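Long-range contact in PA0821 (Pseudomonas aeruginosa, PDB 7DRG), which probably serves as the type VI secretion immunity protein (antitoxin) that neutralises a putative VRR-NUC domain-containing effector: residues B[54-65]-B[165-173]. Sequence-based numbering, arbitrary orientation.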
ATOM      1  N   VAL B  54      -2.031  10.501  40.760  1.00 19.68           N
ATOM      2  CA  VAL B  54      -2.165  10.220  39.331  1.00 19.40           C
ATOM      3  C   VAL B  54      -2.736   8.828  39.124  1.00 21.82           C
ATOM      4  O   VAL B  54      -3.564   8.609  38.230  1.00 19.87           O
ATOM      5  CB  VAL B  54      -0.817  10.397  38.604  1.00 18.35           C
ATOM      6  CG1 VAL B  54      -0.920   9.954  37.129  1.00 17.94           C
ATOM      7  CG2 VAL B  54      -0.355  11.833  38.672  1.00 21.51           C
ATOM      8  N   ARG B  55      -2.314   7.864  39.948  1.00 20.25           N
ATOM      9  CA  ARG B  55      -2.886   6.525  39.844  1.00 19.94           C
ATOM     10  C   ARG B  55      -4.384   6.534  40.138  1.00 19.75           C
ATOM     11  O   ARG B  55      -5.158   5.885  39.426  1.00 19.23           O
ATOM     12  CB  ARG B  55      -2.137   5.567  40.762  1.00 19.06           C
ATOM     13  CG  ARG B  55      -0.736   5.297  40.246  1.00 18.69           C
ATOM     14  CD  ARG B  55       0.089   4.471  41.207  1.00 22.44           C
ATOM     15  NE  ARG B  55       1.406   4.211  40.635  1.00 20.08           N
ATOM     16  CZ  ARG B  55       2.285   3.363  41.161  1.00 25.37           C
ATOM     17  NH1 ARG B  55       1.977   2.691  42.267  1.00 26.36           N
ATOM     18  NH2 ARG B  55       3.469   3.188  40.578  1.00 26.65           N
ATOM     19  N   GLU B  56      -4.822   7.295  41.153  1.00 20.48           N
ATOM     20  CA  GLU B  56      -6.258   7.412  41.397  1.00 17.98           C
ATOM     21  C   GLU B  56      -6.979   8.017  40.201  1.00 19.19           C
ATOM     22  O   GLU B  56      -8.093   7.598  39.862  1.00 20.49           O
ATOM     23  CB  GLU B  56      -6.524   8.256  42.643  1.00 21.90           C
ATOM     24  CG  GLU B  56      -5.949   7.661  43.905  1.00 30.71           C
ATOM     25  CD  GLU B  56      -6.145   8.566  45.114  1.00 48.01           C
ATOM     26  OE1 GLU B  56      -6.954   9.521  45.030  1.00 46.65           O
ATOM     27  OE2 GLU B  56      -5.434   8.343  46.118  1.00 60.44           O
ATOM     28  N   SER B  57      -6.373   9.027  39.571  1.00 19.99           N
ATOM     29  CA  SER B  57      -6.998   9.639  38.400  1.00 18.48           C
ATOM     30  C   SER B  57      -7.066   8.662  37.236  1.00 18.38           C
ATOM     31  O   SER B  57      -8.058   8.637  36.499  1.00 19.56           O
ATOM     32  CB  SER B  57      -6.251  10.913  38.008  1.00 20.08           C
ATOM     33  OG  SER B  57      -6.566  11.955  38.932  1.00 22.57           O
ATOM     34  N   LEU B  58      -6.033   7.831  37.069  1.00 19.18           N
ATOM     35  CA  LEU B  58      -6.090   6.790  36.049  1.00 16.08           C
ATOM     36  C   LEU B  58      -7.232   5.822  36.321  1.00 15.33           C
ATOM     37  O   LEU B  58      -7.895   5.346  35.392  1.00 18.79           O
ATOM     38  CB  LEU B  58      -4.757   6.038  36.003  1.00 16.30           C
ATOM     39  CG  LEU B  58      -3.588   6.794  35.371  1.00 17.58           C
ATOM     40  CD1 LEU B  58      -2.269   6.076  35.665  1.00 17.69           C
ATOM     41  CD2 LEU B  58      -3.795   6.921  33.857  1.00 19.69           C
ATOM     42  N   CYS B  59      -7.474   5.513  37.597  1.00 16.74           N
ATOM     43  CA  CYS B  59      -8.581   4.633  37.933  1.00 18.11           C
ATOM     44  C   CYS B  59      -9.918   5.292  37.653  1.00 16.66           C
ATOM     45  O   CYS B  59     -10.869   4.600  37.271  1.00 19.81           O
ATOM     46  CB  CYS B  59      -8.494   4.213  39.394  1.00 17.93           C
ATOM     47  SG  CYS B  59      -7.147   3.047  39.667  1.00 22.06           S
ATOM     48  N   GLN B  60     -10.016   6.614  37.852  1.00 18.00           N
ATOM     49  CA  GLN B  60     -11.242   7.317  37.488  1.00 19.19           C
ATOM     50  C   GLN B  60     -11.426   7.336  35.976  1.00 18.03           C
ATOM     51  O   GLN B  60     -12.551   7.184  35.485  1.00 19.18           O
ATOM     52  CB  GLN B  60     -11.226   8.735  38.069  1.00 18.72           C
ATOM     53  CG  GLN B  60     -12.409   9.617  37.661  1.00 23.79           C
ATOM     54  CD  GLN B  60     -13.760   9.162  38.193  1.00 30.83           C
ATOM     55  OE1 GLN B  60     -13.860   8.512  39.233  1.00 26.42           O
ATOM     56  NE2 GLN B  60     -14.819   9.527  37.477  1.00 37.10           N
ATOM     57  N   CYS B  61     -10.326   7.475  35.223  1.00 16.14           N
ATOM     58  CA  CYS B  61     -10.406   7.329  33.771  1.00 16.49           C
ATOM     59  C   CYS B  61     -10.970   5.967  33.392  1.00 17.87           C
ATOM     60  O   CYS B  61     -11.850   5.863  32.524  1.00 18.22           O
ATOM     61  CB  CYS B  61      -9.034   7.515  33.127  1.00 17.35           C
ATOM     62  SG  CYS B  61      -8.319   9.161  33.235  1.00 23.67           S
ATOM     63  N   PHE B  62     -10.469   4.903  34.028  1.00 16.36           N
ATOM     64  CA  PHE B  62     -10.953   3.574  33.684  1.00 17.26           C
ATOM     65  C   PHE B  62     -12.418   3.398  34.059  1.00 17.40           C
ATOM     66  O   PHE B  62     -13.171   2.755  33.317  1.00 19.50           O
ATOM     67  CB  PHE B  62     -10.092   2.493  34.339  1.00 18.32           C
ATOM     68  CG  PHE B  62     -10.455   1.102  33.899  1.00 16.44           C
ATOM     69  CD1 PHE B  62     -10.319   0.737  32.569  1.00 20.75           C
ATOM     70  CD2 PHE B  62     -10.944   0.170  34.798  1.00 23.46           C
ATOM     71  CE1 PHE B  62     -10.661  -0.531  32.136  1.00 22.14           C
ATOM     72  CE2 PHE B  62     -11.283  -1.111  34.366  1.00 24.23           C
ATOM     73  CZ  PHE B  62     -11.135  -1.455  33.034  1.00 21.57           C
ATOM     74  N   ASP B  63     -12.850   3.951  35.202  1.00 18.48           N
ATOM     75  CA  ASP B  63     -14.267   3.872  35.558  1.00 18.20           C
ATOM     76  C   ASP B  63     -15.141   4.472  34.460  1.00 20.08           C
ATOM     77  O   ASP B  63     -16.164   3.897  34.077  1.00 22.32           O
ATOM     78  CB  ASP B  63     -14.531   4.602  36.876  1.00 18.67           C
ATOM     79  CG  ASP B  63     -14.031   3.850  38.097  1.00 32.15           C
ATOM     80  OD1 ASP B  63     -13.777   2.628  38.010  1.00 29.00           O
ATOM     81  OD2 ASP B  63     -13.921   4.499  39.163  1.00 32.83           O
ATOM     82  N   GLU B  64     -14.745   5.645  33.959  1.00 20.50           N
ATOM     83  CA  GLU B  64     -15.466   6.311  32.874  1.00 19.85           C
ATOM     84  C   GLU B  64     -15.497   5.455  31.615  1.00 20.42           C
ATOM     85  O   GLU B  64     -16.532   5.338  30.946  1.00 24.69           O
ATOM     86  CB  GLU B  64     -14.797   7.641  32.565  1.00 22.54           C
ATOM     87  CG  GLU B  64     -15.360   8.833  33.240  1.00 34.13           C
ATOM     88  CD  GLU B  64     -14.914  10.097  32.542  1.00 23.31           C
ATOM     89  OE1 GLU B  64     -13.775  10.537  32.794  1.00 23.91           O
ATOM     90  OE2 GLU B  64     -15.696  10.627  31.722  1.00 30.53           O
ATOM     91  N   PHE B  65     -14.349   4.880  31.260  1.00 19.58           N
ATOM     92  CA  PHE B  65     -14.257   4.057  30.060  1.00 20.67           C
ATOM     93  C   PHE B  65     -15.049   2.767  30.221  1.00 20.41           C
ATOM     94  O   PHE B  65     -15.756   2.339  29.300  1.00 22.22           O
ATOM     95  CB  PHE B  65     -12.786   3.767  29.772  1.00 19.34           C
ATOM     96  CG  PHE B  65     -12.555   2.815  28.640  1.00 18.03           C
ATOM     97  CD1 PHE B  65     -12.604   3.258  27.329  1.00 22.29           C
ATOM     98  CD2 PHE B  65     -12.272   1.478  28.889  1.00 19.76           C
ATOM     99  CE1 PHE B  65     -12.375   2.379  26.280  1.00 20.87           C
ATOM    100  CE2 PHE B  65     -12.037   0.596  27.838  1.00 19.03           C
ATOM    101  CZ  PHE B  65     -12.099   1.056  26.539  1.00 19.22           C
ATOM    102  N   LEU B 165     -14.525  11.495  26.767  1.00 18.17           N
ATOM    103  CA  LEU B 165     -13.477  10.771  27.484  1.00 18.11           C
ATOM    104  C   LEU B 165     -12.125  11.443  27.294  1.00 17.37           C
ATOM    105  O   LEU B 165     -11.367  11.618  28.255  1.00 17.05           O
ATOM    106  CB  LEU B 165     -13.406   9.312  27.018  1.00 17.47           C
ATOM    107  CG  LEU B 165     -14.587   8.387  27.286  1.00 21.54           C
ATOM    108  CD1 LEU B 165     -14.292   7.011  26.690  1.00 23.52           C
ATOM    109  CD2 LEU B 165     -14.883   8.286  28.780  1.00 24.92           C
ATOM    110  N   PHE B 166     -11.794  11.806  26.049  1.00 14.99           N
ATOM    111  CA  PHE B 166     -10.480  12.382  25.779  1.00 14.95           C
ATOM    112  C   PHE B 166     -10.275  13.673  26.563  1.00 18.23           C
ATOM    113  O   PHE B 166      -9.210  13.886  27.159  1.00 17.24           O
ATOM    114  CB  PHE B 166     -10.304  12.611  24.272  1.00 17.30           C
ATOM    115  CG  PHE B 166      -8.888  12.887  23.865  1.00 15.53           C
ATOM    116  CD1 PHE B 166      -8.005  11.841  23.655  1.00 15.67           C
ATOM    117  CD2 PHE B 166      -8.437  14.186  23.690  1.00 19.09           C
ATOM    118  CE1 PHE B 166      -6.695  12.095  23.286  1.00 15.31           C
ATOM    119  CE2 PHE B 166      -7.134  14.440  23.320  1.00 19.80           C
ATOM    120  CZ  PHE B 166      -6.261  13.388  23.113  1.00 17.98           C
ATOM    121  N   ILE B 167     -11.293  14.533  26.598  1.00 17.39           N
ATOM    122  CA  ILE B 167     -11.190  15.771  27.364  1.00 20.98           C
ATOM    123  C   ILE B 167     -11.141  15.478  28.860  1.00 18.43           C
ATOM    124  O   ILE B 167     -10.336  16.063  29.592  1.00 19.28           O
ATOM    125  CB  ILE B 167     -12.354  16.712  27.011  1.00 19.72           C
ATOM    126  CG1 ILE B 167     -12.424  16.958  25.501  1.00 24.31           C
ATOM    127  CG2 ILE B 167     -12.223  18.015  27.787  1.00 19.55           C
ATOM    128  CD1 ILE B 167     -11.126  17.401  24.885  1.00 26.99           C
ATOM    129  N   ASP B 168     -12.011  14.586  29.342  1.00 17.01           N
ATOM    130  CA  ASP B 168     -12.019  14.249  30.764  1.00 15.95           C
ATOM    131  C   ASP B 168     -10.676  13.685  31.201  1.00 18.02           C
ATOM    132  O   ASP B 168     -10.176  14.022  32.281  1.00 17.61           O
ATOM    133  CB  ASP B 168     -13.129  13.245  31.074  1.00 16.68           C
ATOM    134  CG  ASP B 168     -14.515  13.890  31.108  1.00 20.75           C
ATOM    135  OD1 ASP B 168     -14.608  15.117  30.943  1.00 22.84           O
ATOM    136  OD2 ASP B 168     -15.516  13.161  31.286  1.00 22.53           O
ATOM    137  N   PHE B 169     -10.074  12.827  30.369  1.00 16.84           N
ATOM    138  CA  PHE B 169      -8.792  12.230  30.739  1.00 16.37           C
ATOM    139  C   PHE B 169      -7.684  13.276  30.724  1.00 15.63           C
ATOM    140  O   PHE B 169      -6.811  13.282  31.601  1.00 19.07           O
ATOM    141  CB  PHE B 169      -8.416  11.083  29.782  1.00 14.52           C
ATOM    142  CG  PHE B 169      -9.348   9.893  29.805  1.00 16.58           C
ATOM    143  CD1 PHE B 169     -10.449   9.834  30.638  1.00 17.47           C
ATOM    144  CD2 PHE B 169      -9.088   8.808  28.970  1.00 15.39           C
ATOM    145  CE1 PHE B 169     -11.287   8.737  30.635  1.00 16.09           C
ATOM    146  CE2 PHE B 169      -9.922   7.705  28.962  1.00 19.48           C
ATOM    147  CZ  PHE B 169     -11.015   7.660  29.795  1.00 20.04           C
ATOM    148  N   ALA B 170      -7.693  14.156  29.720  1.00 17.01           N
ATOM    149  CA  ALA B 170      -6.699  15.221  29.665  1.00 17.51           C
ATOM    150  C   ALA B 170      -6.782  16.091  30.906  1.00 21.37           C
ATOM    151  O   ALA B 170      -5.756  16.484  31.477  1.00 20.08           O
ATOM    152  CB  ALA B 170      -6.911  16.067  28.410  1.00 20.93           C
ATOM    153  N   ARG B 171      -8.005  16.390  31.334  1.00 19.67           N
ATOM    154  CA  ARG B 171      -8.221  17.240  32.496  1.00 20.54           C
ATOM    155  C   ARG B 171      -7.598  16.640  33.754  1.00 23.60           C
ATOM    156  O   ARG B 171      -7.014  17.366  34.569  1.00 25.68           O
ATOM    157  CB  ARG B 171      -9.722  17.459  32.667  1.00 28.63           C
ATOM    158  CG  ARG B 171     -10.127  18.525  33.643  1.00 33.71           C
ATOM    159  CD  ARG B 171     -11.369  19.230  33.116  1.00 23.65           C
ATOM    160  NE  ARG B 171     -12.353  18.296  32.562  1.00 22.34           N
ATOM    161  CZ  ARG B 171     -13.257  18.631  31.647  1.00 23.74           C
ATOM    162  NH1 ARG B 171     -13.291  19.873  31.174  1.00 26.29           N
ATOM    163  NH2 ARG B 171     -14.122  17.730  31.194  1.00 25.28           N
ATOM    164  N   ARG B 172      -7.681  15.323  33.914  1.00 18.99           N
ATOM    165  CA  ARG B 172      -7.138  14.697  35.144  1.00 22.19           C
ATOM    166  C   ARG B 172      -5.642  14.402  35.060  1.00 25.64           C
ATOM    167  O   ARG B 172      -5.032  14.391  36.095  1.00 24.27           O
ATOM    168  CB  ARG B 172      -7.642  13.278  35.412  1.00 26.97           C
ATOM    169  CG  ARG B 172      -9.065  12.968  35.045  1.00 33.51           C
ATOM    170  CD  ARG B 172      -9.594  11.808  35.839  1.00 23.83           C
ATOM    171  NE  ARG B 172     -11.019  11.971  35.893  1.00 23.00           N
ATOM    172  CZ  ARG B 172     -11.845  11.511  34.984  1.00 26.07           C
ATOM    173  NH1 ARG B 172     -11.378  10.825  33.967  1.00 19.54           N
ATOM    174  NH2 ARG B 172     -13.133  11.725  35.086  1.00 23.99           N
ATOM    175  N   LEU B 173      -5.110  14.120  33.873  1.00 19.34           N
ATOM    176  CA  LEU B 173      -3.732  13.667  33.789  1.00 16.60           C
ATOM    177  C   LEU B 173      -2.761  14.783  33.444  1.00 19.39           C
ATOM    178  O   LEU B 173      -1.544  14.572  33.559  1.00 22.87           O
ATOM    179  CB  LEU B 173      -3.608  12.544  32.747  1.00 17.75           C
ATOM    180  CG  LEU B 173      -4.448  11.297  33.046  1.00 18.92           C
ATOM    181  CD1 LEU B 173      -4.351  10.297  31.900  1.00 19.71           C
ATOM    182  CD2 LEU B 173      -4.004  10.651  34.355  1.00 20.49           C
TER
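Glu64 OE1 takes both terminal nitrogens of Arg172 at once: NH1 and NH2 each lie 2.7 Å from OE1, an end-on salt bridge forked onto a single oxygen, with both bonds clearly bent. That oxygen sits in the guanidinium plane; the carboxylate plane is turned 88° from it, and NH1 lies nearly along the C-O axis while NH2 stands above the carboxylate. The other oxygen, Glu64 OE2, is 2.6 Å from Asp168 OD2; so close an approach suggests that one of the two acids carries a proton, while Arg172 probably eases the crowding of negative charge. Asp168 turns its second oxygen, OD1, to Arg171 NH2 within its own helix. Arg172 reaches across extended from CG to NE, and Gln60 CG lies against one face of its guanidinium, 3.3 Å from CZ. NH1 also donates, roughly in the guanidinium plane, to Cys61 SG at 3.6 Å, a soft acceptor that may steady the group's rotation.

This polar seam lies between segments 54-65 and 165-173 of two helices, antiparallel at 170° with axes 9.6 Å apart, which pack as knobs into holes: Glu64 sits among Leu165, Asp168, Phe169 and Arg172, and Arg172 among Ser57, Gln60, Cys61 and Glu64. In this type VI immunity family protein both helices rest on strand 34-46, and helix 161-173 also on strand 144-151. Toward the strands the contact turns apolar. Cys61 lays CB over one face of the Phe169 ring, 3.7 Å from its centroid, in a CH-pi contact. With SG anti to the carbonyl carbon (chi1 -67°), the sulfur lies oblique to that ring, close to both Phe169 CD1 and Arg172 NH1. Farther along, Leu173 fits among Val54, Ser57, Leu58 and Cys61, its CD2 meeting Leu58 CD2 at 3.8 Å where the two side chains cross near a right angle.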